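Local coordinates for protein UDP-N-acetylmuramate--L-alanine ligase (Thermotoga maritima, PDB 1J6U) that catalyses the ATP-dependent joining of L-alanine to UDP-N-acetylmuramate, an early step of peptidoglycan synthesis in cell wall formation, at residues 15-20 against 74-79; 243-248 against 281-286; 25-30 against 156-161. All blocks are in the same frame, centred on the assembly; numbering follows the deposited sequence.

Interaction 1: 15-20 against 74-79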
loop_
_atom_site.group_PDB
_atom_site.type_symbol
_atom_site.label_atom_id
_atom_site.label_comp_id
_atom_site.label_asym_id
_atom_site.label_seq_id
_atom_site.Cartn_x
_atom_site.Cartn_y
_atom_site.Cartn_z
ATOM N N ILE A 15 -15.425 8.158 -20.191
ATOM C CA ILE A 15 -14.008 7.831 -20.070
ATOM C C ILE A 15 -13.740 6.340 -20.078
ATOM O O ILE A 15 -14.410 5.558 -19.400
ATOM C CB ILE A 15 -13.446 8.411 -18.771
ATOM C CG1 ILE A 15 -13.837 9.885 -18.668
ATOM C CG2 ILE A 15 -11.930 8.220 -18.714
ATOM C CD1 ILE A 15 -13.599 10.516 -17.282
ATOM N N HIS A 16 -12.745 5.969 -20.867
ATOM C CA HIS A 16 -12.300 4.589 -21.044
ATOM C C HIS A 16 -10.943 4.430 -20.320
ATOM O O HIS A 16 -9.962 5.104 -20.658
ATOM C CB HIS A 16 -12.161 4.323 -22.547
ATOM C CG HIS A 16 -11.722 2.940 -22.893
ATOM N ND1 HIS A 16 -12.237 2.252 -23.968
ATOM C CD2 HIS A 16 -10.828 2.112 -22.309
ATOM C CE1 HIS A 16 -11.685 1.055 -24.030
ATOM N NE2 HIS A 16 -10.826 0.944 -23.033
ATOM N N PHE A 17 -10.920 3.549 -19.319
ATOM C CA PHE A 17 -9.721 3.278 -18.525
ATOM C C PHE A 17 -9.097 1.954 -18.920
ATOM O O PHE A 17 -9.662 0.871 -18.663
ATOM C CB PHE A 17 -10.045 3.199 -17.005
ATOM C CG PHE A 17 -10.460 4.512 -16.379
ATOM C CD1 PHE A 17 -11.776 4.980 -16.513
ATOM C CD2 PHE A 17 -9.524 5.293 -15.689
ATOM C CE1 PHE A 17 -12.148 6.186 -15.988
ATOM C CE2 PHE A 17 -9.885 6.502 -15.155
ATOM C CZ PHE A 17 -11.202 6.952 -15.309
ATOM N N VAL A 18 -7.914 2.030 -19.503
ATOM C CA VAL A 18 -7.223 0.826 -19.914
ATOM C C VAL A 18 -6.336 0.468 -18.741
ATOM O O VAL A 18 -5.312 1.136 -18.487
ATOM C CB VAL A 18 -6.394 1.087 -21.188
ATOM C CG1 VAL A 18 -5.777 -0.227 -21.717
ATOM C CG2 VAL A 18 -7.292 1.711 -22.226
ATOM N N GLY A 19 -6.749 -0.586 -18.031
ATOM C CA GLY A 19 -6.047 -1.032 -16.842
ATOM C C GLY A 19 -6.827 -0.589 -15.592
ATOM O O GLY A 19 -6.260 -0.405 -14.515
ATOM N N ILE A 20 -8.137 -0.408 -15.754
ATOM C CA ILE A 20 -9.026 0.009 -14.687
ATOM C C ILE A 20 -9.028 -0.954 -13.490
ATOM O O ILE A 20 -9.574 -0.641 -12.435
ATOM C CB ILE A 20 -10.447 0.085 -15.217
ATOM C CG1 ILE A 20 -11.325 0.923 -14.299
ATOM C CG2 ILE A 20 -11.024 -1.320 -15.301
ATOM C CD1 ILE A 20 -12.527 1.463 -15.007
ATOM N N LEU A 74 -12.716 10.143 -23.898
ATOM C CA LEU A 74 -11.402 10.173 -23.318
ATOM C C LEU A 74 -10.909 8.792 -22.972
ATOM O O LEU A 74 -11.676 7.932 -22.539
ATOM C CB LEU A 74 -11.471 11.048 -22.068
ATOM C CG LEU A 74 -10.114 11.248 -21.437
ATOM C CD1 LEU A 74 -9.231 11.958 -22.479
ATOM C CD2 LEU A 74 -10.253 12.030 -20.115
ATOM N N VAL A 75 -9.617 8.579 -23.161
ATOM C CA VAL A 75 -9.037 7.295 -22.840
ATOM C C VAL A 75 -7.891 7.531 -21.891
ATOM O O VAL A 75 -7.015 8.348 -22.185
ATOM C CB VAL A 75 -8.437 6.581 -24.073
ATOM C CG1 VAL A 75 -7.475 5.484 -23.588
ATOM C CG2 VAL A 75 -9.523 5.965 -24.922
ATOM N N ILE A 76 -7.883 6.808 -20.770
ATOM C CA ILE A 76 -6.793 6.928 -19.814
ATOM C C ILE A 76 -6.068 5.594 -19.706
ATOM O O ILE A 76 -6.706 4.519 -19.670
ATOM C CB ILE A 76 -7.304 7.312 -18.431
ATOM C CG1 ILE A 76 -8.105 8.605 -18.534
ATOM C CG2 ILE A 76 -6.122 7.464 -17.482
ATOM C CD1 ILE A 76 -8.682 9.034 -17.243
ATOM N N LYS A 77 -4.742 5.653 -19.654
ATOM C CA LYS A 77 -3.944 4.428 -19.564
ATOM C C LYS A 77 -2.835 4.494 -18.517
ATOM O O LYS A 77 -2.312 5.555 -18.193
ATOM C CB LYS A 77 -3.326 4.106 -20.931
ATOM C CG LYS A 77 -2.222 5.056 -21.362
ATOM C CD LYS A 77 -1.871 4.848 -22.827
ATOM C CE LYS A 77 -0.385 4.710 -23.054
ATOM N NZ LYS A 77 0.419 5.944 -22.867
ATOM N N THR A 78 -2.475 3.341 -17.994
ATOM C CA THR A 78 -1.408 3.259 -17.012
ATOM C C THR A 78 -0.069 3.087 -17.719
ATOM O O THR A 78 -0.004 2.642 -18.862
ATOM C CB THR A 78 -1.608 2.064 -16.133
ATOM O OG1 THR A 78 -1.113 0.893 -16.811
ATOM C CG2 THR A 78 -3.095 1.913 -15.823
ATOM N N PRO A 79 1.028 3.397 -17.027
ATOM C CA PRO A 79 2.340 3.252 -17.669
ATOM C C PRO A 79 2.575 1.870 -18.259
ATOM O O PRO A 79 3.395 1.717 -19.162
ATOM C CB PRO A 79 3.326 3.566 -16.543
ATOM C CG PRO A 79 2.514 4.441 -15.593
ATOM C CD PRO A 79 1.154 3.798 -15.613
#

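Interaction 2: 243-248 against 281-286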
loop_
_atom_site.group_PDB
_atom_site.type_symbol
_atom_site.label_atom_id
_atom_site.label_comp_id
_atom_site.label_asym_id
_atom_site.label_seq_id
_atom_site.Cartn_x
_atom_site.Cartn_y
_atom_site.Cartn_z
ATOM N N TYR A 243 10.589 14.675 15.741
ATOM C CA TYR A 243 9.805 13.765 16.555
ATOM C C TYR A 243 10.645 12.533 16.625
ATOM O O TYR A 243 11.159 12.048 15.612
ATOM C CB TYR A 243 8.463 13.496 15.920
ATOM C CG TYR A 243 7.678 14.767 15.871
ATOM C CD1 TYR A 243 7.812 15.647 14.804
ATOM C CD2 TYR A 243 6.862 15.126 16.932
ATOM C CE1 TYR A 243 7.158 16.843 14.817
ATOM C CE2 TYR A 243 6.202 16.306 16.951
ATOM C CZ TYR A 243 6.355 17.170 15.897
ATOM O OH TYR A 243 5.720 18.385 15.930
ATOM N N THR A 244 10.771 12.038 17.847
ATOM C CA THR A 244 11.631 10.915 18.156
ATOM C C THR A 244 10.962 9.843 19.048
ATOM O O THR A 244 9.937 10.100 19.698
ATOM C CB THR A 244 12.917 11.556 18.766
ATOM O OG1 THR A 244 13.944 11.540 17.772
ATOM C CG2 THR A 244 13.356 10.916 20.057
ATOM N N LEU A 245 11.527 8.643 19.054
ATOM C CA LEU A 245 10.992 7.545 19.869
ATOM C C LEU A 245 11.813 7.337 21.114
ATOM O O LEU A 245 13.009 7.054 21.041
ATOM C CB LEU A 245 11.008 6.242 19.092
ATOM C CG LEU A 245 10.047 6.232 17.932
ATOM C CD1 LEU A 245 10.090 4.875 17.274
ATOM C CD2 LEU A 245 8.652 6.520 18.459
ATOM N N GLU A 246 11.191 7.470 22.269
ATOM C CA GLU A 246 11.958 7.261 23.458
ATOM C C GLU A 246 11.854 5.794 23.877
ATOM O O GLU A 246 12.821 5.208 24.330
ATOM C CB GLU A 246 11.465 8.174 24.567
ATOM C CG GLU A 246 11.931 7.706 25.926
ATOM C CD GLU A 246 11.400 8.563 27.038
ATOM O OE1 GLU A 246 10.305 9.143 26.851
ATOM O OE2 GLU A 246 12.066 8.641 28.097
HETATM N N MSE A 247 10.678 5.207 23.719
HETATM C CA MSE A 247 10.440 3.815 24.088
HETATM C C MSE A 247 9.312 3.256 23.271
HETATM O O MSE A 247 8.385 3.972 22.886
HETATM C CB MSE A 247 10.001 3.672 25.523
HETATM C CG MSE A 247 10.936 4.193 26.542
HETATM SE SE MSE A 247 9.815 4.218 28.059
HETATM C CE MSE A 247 9.251 6.054 28.006
ATOM N N ARG A 248 9.386 1.958 23.038
ATOM C CA ARG A 248 8.377 1.272 22.259
ATOM C C ARG A 248 8.164 -0.055 22.890
ATOM O O ARG A 248 9.106 -0.709 23.301
ATOM C CB ARG A 248 8.830 1.045 20.827
ATOM C CG ARG A 248 7.808 0.279 20.027
ATOM C CD ARG A 248 8.341 -0.073 18.655
ATOM N NE ARG A 248 7.389 -0.930 17.981
ATOM C CZ ARG A 248 7.597 -2.212 17.704
ATOM N NH1 ARG A 248 8.740 -2.818 18.027
ATOM N NH2 ARG A 248 6.638 -2.891 17.115
ATOM N N ASN A 281 5.488 5.292 10.613
ATOM C CA ASN A 281 4.457 5.857 9.758
ATOM C C ASN A 281 3.510 6.732 10.590
ATOM O O ASN A 281 3.001 7.732 10.107
ATOM C CB ASN A 281 3.600 4.750 9.070
ATOM C CG ASN A 281 4.404 3.868 8.114
ATOM O OD1 ASN A 281 5.402 4.294 7.513
ATOM N ND2 ASN A 281 3.947 2.630 7.954
ATOM N N ALA A 282 3.197 6.286 11.799
ATOM C CA ALA A 282 2.325 7.040 12.671
ATOM C C ALA A 282 3.082 8.327 13.114
ATOM O O ALA A 282 2.479 9.394 13.156
ATOM C CB ALA A 282 1.954 6.213 13.849
ATOM N N LEU A 283 4.379 8.203 13.425
ATOM C CA LEU A 283 5.223 9.328 13.794
ATOM C C LEU A 283 5.149 10.395 12.675
ATOM O O LEU A 283 4.923 11.568 12.954
ATOM C CB LEU A 283 6.680 8.896 13.935
ATOM C CG LEU A 283 7.393 8.998 15.297
ATOM C CD1 LEU A 283 8.827 9.405 15.069
ATOM C CD2 LEU A 283 6.729 10.010 16.208
ATOM N N ALA A 284 5.327 10.002 11.415
ATOM C CA ALA A 284 5.242 10.979 10.332
ATOM C C ALA A 284 3.868 11.650 10.325
ATOM O O ALA A 284 3.740 12.841 10.002
ATOM C CB ALA A 284 5.504 10.316 8.978
ATOM N N VAL A 285 2.836 10.895 10.679
ATOM C CA VAL A 285 1.510 11.469 10.705
ATOM C C VAL A 285 1.390 12.523 11.819
ATOM O O VAL A 285 0.879 13.620 11.624
ATOM C CB VAL A 285 0.427 10.361 10.879
ATOM C CG1 VAL A 285 -0.957 11.015 11.167
ATOM C CG2 VAL A 285 0.323 9.520 9.554
ATOM N N ILE A 286 1.819 12.140 13.005
ATOM C CA ILE A 286 1.827 13.008 14.146
ATOM C C ILE A 286 2.611 14.288 13.787
ATOM O O ILE A 286 2.180 15.392 14.073
ATOM C CB ILE A 286 2.511 12.284 15.300
ATOM C CG1 ILE A 286 1.504 11.391 15.988
ATOM C CG2 ILE A 286 3.113 13.276 16.311
ATOM C CD1 ILE A 286 2.199 10.352 16.871
#

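Interaction 3: 25-30 against 156-161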
loop_
_atom_site.group_PDB
_atom_site.type_symbol
_atom_site.label_atom_id
_atom_site.label_comp_id
_atom_site.label_asym_id
_atom_site.label_seq_id
_atom_site.Cartn_x
_atom_site.Cartn_y
_atom_site.Cartn_z
HETATM N N MSE A 25 -5.566 3.102 -10.887
HETATM C CA MSE A 25 -6.584 3.389 -11.836
HETATM C C MSE A 25 -7.988 3.271 -11.316
HETATM O O MSE A 25 -8.823 4.108 -11.668
HETATM C CB MSE A 25 -6.413 2.485 -13.056
HETATM C CG MSE A 25 -5.285 2.976 -13.917
HETATM SE SE MSE A 25 -5.805 4.583 -14.919
HETATM C CE MSE A 25 -6.608 3.611 -16.409
ATOM N N SER A 26 -8.291 2.252 -10.507
ATOM C CA SER A 26 -9.687 2.152 -10.056
ATOM C C SER A 26 -10.073 3.355 -9.204
ATOM O O SER A 26 -11.227 3.787 -9.238
ATOM C CB SER A 26 -9.969 0.843 -9.289
ATOM O OG SER A 26 -8.959 0.542 -8.343
ATOM N N ALA A 27 -9.104 3.906 -8.470
ATOM C CA ALA A 27 -9.391 5.064 -7.621
ATOM C C ALA A 27 -9.827 6.252 -8.469
ATOM O O ALA A 27 -10.858 6.909 -8.190
ATOM C CB ALA A 27 -8.178 5.432 -6.805
ATOM N N VAL A 28 -9.044 6.512 -9.513
ATOM C CA VAL A 28 -9.331 7.605 -10.421
ATOM C C VAL A 28 -10.659 7.311 -11.131
ATOM O O VAL A 28 -11.477 8.213 -11.302
ATOM C CB VAL A 28 -8.194 7.787 -11.445
ATOM C CG1 VAL A 28 -8.523 8.904 -12.397
ATOM C CG2 VAL A 28 -6.900 8.076 -10.724
ATOM N N ALA A 29 -10.902 6.056 -11.511
ATOM C CA ALA A 29 -12.159 5.741 -12.164
ATOM C C ALA A 29 -13.326 5.997 -11.206
ATOM O O ALA A 29 -14.330 6.604 -11.603
ATOM C CB ALA A 29 -12.188 4.294 -12.641
ATOM N N LEU A 30 -13.195 5.540 -9.957
ATOM C CA LEU A 30 -14.260 5.712 -8.955
ATOM C C LEU A 30 -14.547 7.219 -8.723
ATOM O O LEU A 30 -15.686 7.642 -8.657
ATOM C CB LEU A 30 -13.864 5.007 -7.655
ATOM C CG LEU A 30 -13.984 3.470 -7.643
ATOM C CD1 LEU A 30 -13.010 2.879 -6.634
ATOM C CD2 LEU A 30 -15.407 3.041 -7.300
ATOM N N HIS A 156 -15.290 3.259 -0.781
ATOM C CA HIS A 156 -15.006 2.397 -1.910
ATOM C C HIS A 156 -13.662 1.716 -1.790
ATOM O O HIS A 156 -13.083 1.333 -2.775
ATOM C CB HIS A 156 -15.078 3.194 -3.201
ATOM C CG HIS A 156 -16.444 3.719 -3.490
ATOM N ND1 HIS A 156 -17.552 2.899 -3.559
ATOM C CD2 HIS A 156 -16.901 4.983 -3.633
ATOM C CE1 HIS A 156 -18.633 3.639 -3.721
ATOM N NE2 HIS A 156 -18.267 4.907 -3.767
ATOM N N GLY A 157 -13.136 1.605 -0.578
ATOM C CA GLY A 157 -11.896 0.879 -0.408
ATOM C C GLY A 157 -10.575 1.551 -0.594
ATOM O O GLY A 157 -9.738 1.509 0.325
ATOM N N ASN A 158 -10.366 2.110 -1.789
ATOM C CA ASN A 158 -9.118 2.789 -2.116
ATOM C C ASN A 158 -9.486 4.183 -2.558
ATOM O O ASN A 158 -8.648 4.956 -3.029
ATOM C CB ASN A 158 -8.332 2.051 -3.232
ATOM C CG ASN A 158 -9.095 1.969 -4.583
ATOM O OD1 ASN A 158 -10.330 1.898 -4.634
ATOM N ND2 ASN A 158 -8.339 1.957 -5.673
ATOM N N TYR A 159 -10.755 4.501 -2.373
ATOM C CA TYR A 159 -11.258 5.809 -2.751
ATOM C C TYR A 159 -12.460 6.174 -1.912
ATOM O O TYR A 159 -13.191 5.296 -1.450
ATOM C CB TYR A 159 -11.697 5.837 -4.214
ATOM C CG TYR A 159 -12.400 7.137 -4.572
ATOM C CD1 TYR A 159 -11.661 8.281 -4.860
ATOM C CD2 TYR A 159 -13.801 7.238 -4.551
ATOM C CE1 TYR A 159 -12.285 9.495 -5.125
ATOM C CE2 TYR A 159 -14.446 8.440 -4.807
ATOM C CZ TYR A 159 -13.676 9.573 -5.099
ATOM O OH TYR A 159 -14.270 10.790 -5.378
ATOM N N GLU A 160 -12.636 7.478 -1.710
ATOM C CA GLU A 160 -13.777 8.020 -0.974
ATOM C C GLU A 160 -13.917 9.453 -1.429
ATOM O O GLU A 160 -12.916 10.154 -1.554
ATOM C CB GLU A 160 -13.552 8.008 0.544
ATOM C CG GLU A 160 -14.796 8.471 1.302
ATOM C CD GLU A 160 -14.832 8.017 2.752
ATOM O OE1 GLU A 160 -14.529 8.827 3.654
ATOM O OE2 GLU A 160 -15.161 6.841 2.987
ATOM N N LYS A 161 -15.143 9.878 -1.696
ATOM C CA LYS A 161 -15.375 11.249 -2.119
ATOM C C LYS A 161 -15.805 12.056 -0.903
ATOM O O LYS A 161 -16.653 11.598 -0.120
ATOM C CB LYS A 161 -16.502 11.325 -3.149
ATOM C CG LYS A 161 -16.750 12.758 -3.594
ATOM C CD LYS A 161 -17.633 12.882 -4.806
ATOM C CE LYS A 161 -17.531 14.284 -5.416
ATOM N NZ LYS A 161 -16.141 14.609 -5.909
#

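Interaction 1: 15-20 against 74-79
Two neighbouring parallel strands in the Rossmann-like sheet of the N-terminal domain meet here, strands 14-18 and 74-77, pairing Ile-15 with Leu-74, His-16 with Val-75, Phe-17 with Ile-76 and Val-18 with Lys-77. The ladder shows how a parallel pair is laced: the first strand uses the N-H and C=O of every second residue. His-16 N donates to Leu-74 O at 2.8 Å, Ile-76 N to His-16 O at 2.7 Å, and Val-18 N to Ile-76 O at 2.8 Å, all nearly straight. The intervening residues Ile-15 and Phe-17 turn their backbone polar groups to strand 38-42 on the other flank, which makes 14-18 an interior strand.

On the face of Ile-15 and Phe-17, Ile-76 is the common partner. Its CG1 stands anti to the carbonyl carbon (chi1 -56°), and CD1 thereby reaches between two neighbours, 3.7 Å from Ile-15 CG2 and 3.5 Å from Phe-17 CE2. Phe-17 and Ile-76 run side by side, pointing the same way, and helices 23-34 and 101-112 cover this layer. On the face of His-16 and Val-18, Val-75 touches both, with CG2 3.9 Å from His-16 CB and CG1 4.0 Å from Val-18 CG2; helix 86-93 covers it, and the His-16 imidazole bonds Glu-87 and Tyr-40.

Beyond the ladder the chains part. Thr-78 CG2 comes to 3.6 Å from Val-18 O, beside Gly-19, whose positive phi (103°) suits glycine in the type II turn from Phe-17 to Ile-20. A central strand running through a glycine turn into helix 23-34 is consistent with the GxGxxG strand-turn-helix of Rossmann-type folds.

Interaction 2: 243-248 against 281-286
Apolar packing carries the contact of strand residues Tyr-243 and Leu-245 with Leu-283 and Ile-286 of helix 276-291 in the middle domain. Leu-283 is central: its CD2 methyl meets Tyr-243 CB at 3.9 Å, and its CG lies 4.2 Å from Leu-245 CD2, so that one leucine touches both, Tyr-243 pointing at the helix and Leu-245 bringing only its end to it. A turn further along the helix, Ile-286 presents CG2 at 4.2 Å from Tyr-243 CD2. The tyrosine is turned to this position with CG anti to its carbonyl carbon (chi1 -64°).

Contact with the backbone is of a second kind. Leu-283 CD1 sits 3.6 Å from Tyr-243 O, a methyl resting against a carbonyl oxygen without bonding to it.

Polar bonds run to other partners. The Tyr-243 OH reaches Asp-290, further along the same helix; Thr-244 and Glu-246 bond through their backbones to strand 255-261, whereas those of Tyr-243 and Leu-245 turn to Thr-235, Gly-237 and Val-238.

The axes of strand 243-245 and helix residues 281-286 approach to 9.1 Å. Methyls and ring carbons do the touching, which implies adhesion by shape and exclusion of water, with no polar bond between the two segments.

Interaction 3: 25-30 against 156-161
Asn-158 holds CG between its backbone N and carbonyl carbon (chi1 62°), and Ser-26 puts OG in the equivalent place, which brings amide and hydroxyl together across the interface. The contact joins helix 23-34, which follows the glycine turn of the N-terminal Rossmann-like domain, to edge strand 159-160 of the middle domain and the loop before it, and is a worked example of how two domains of a Mur ligase are fitted together.

Asn-158 ND2 donates to Ser-26 OG at 3.1 Å. The bond is bent, 142° at the hydrogen, and the oxygen is tilted 25° out of the amide plane. Ser-26 OG is also bonded to the carbonyl oxygens of Gly-22, just before the helix, and Ile-23, in its first turn. The same amide nitrogen lies beside Ala-27, 3.7 Å from its CB. At the other end of the amide, Asn-158 OD1 is 3.5 Å from Leu-30 CD1 and also takes a weak hydrogen bond from Arg-49. With an alanine here, Ser-26 is likely to lose its donor from the other domain, and a gap would probably open beside Leu-30 CD1.

Leu-30 reaches His-156, Asn-158 and Tyr-159 at once. Its CD2 methyl stands over one face of the His-156 imidazole, 4.0 Å from CG, and its CB lies 3.8 Å from Tyr-159 CD2. Tyr-159 thus lies against the helix backbone: Leu-30 C is above one face, offset toward the rim. The hydroxyl of Tyr-159 bonds His-31, and His-156 ND1 bonds Tyr-52, so both rings are also tied to the N-terminal domain through their polar atoms. Tyr-159 CD1 lies 3.7 Å from the carbonyl oxygen of Ala-27.

From the N terminus, strand 14-18 leads through its glycine turn straight into helix 23-34, so interactions 1 and 3 begin close together. Interaction 1 closes first, when the chain returns at 74-79 after 53 intervening residues and completes a strand pair within the N-terminal domain. Interaction 3 closes later, at 156-161, and joins that domain to the middle one. Their segments alternate, so the two loops cross, and they touch physically where the selenomethionine Met-25 packs on Phe-17, Ile-76 and Thr-78. Interaction 2 opens and closes afterwards, in series, wholly within the middle domain; its centre is about 39 Å from that of interaction 1 and 29 Å from that of interaction 3.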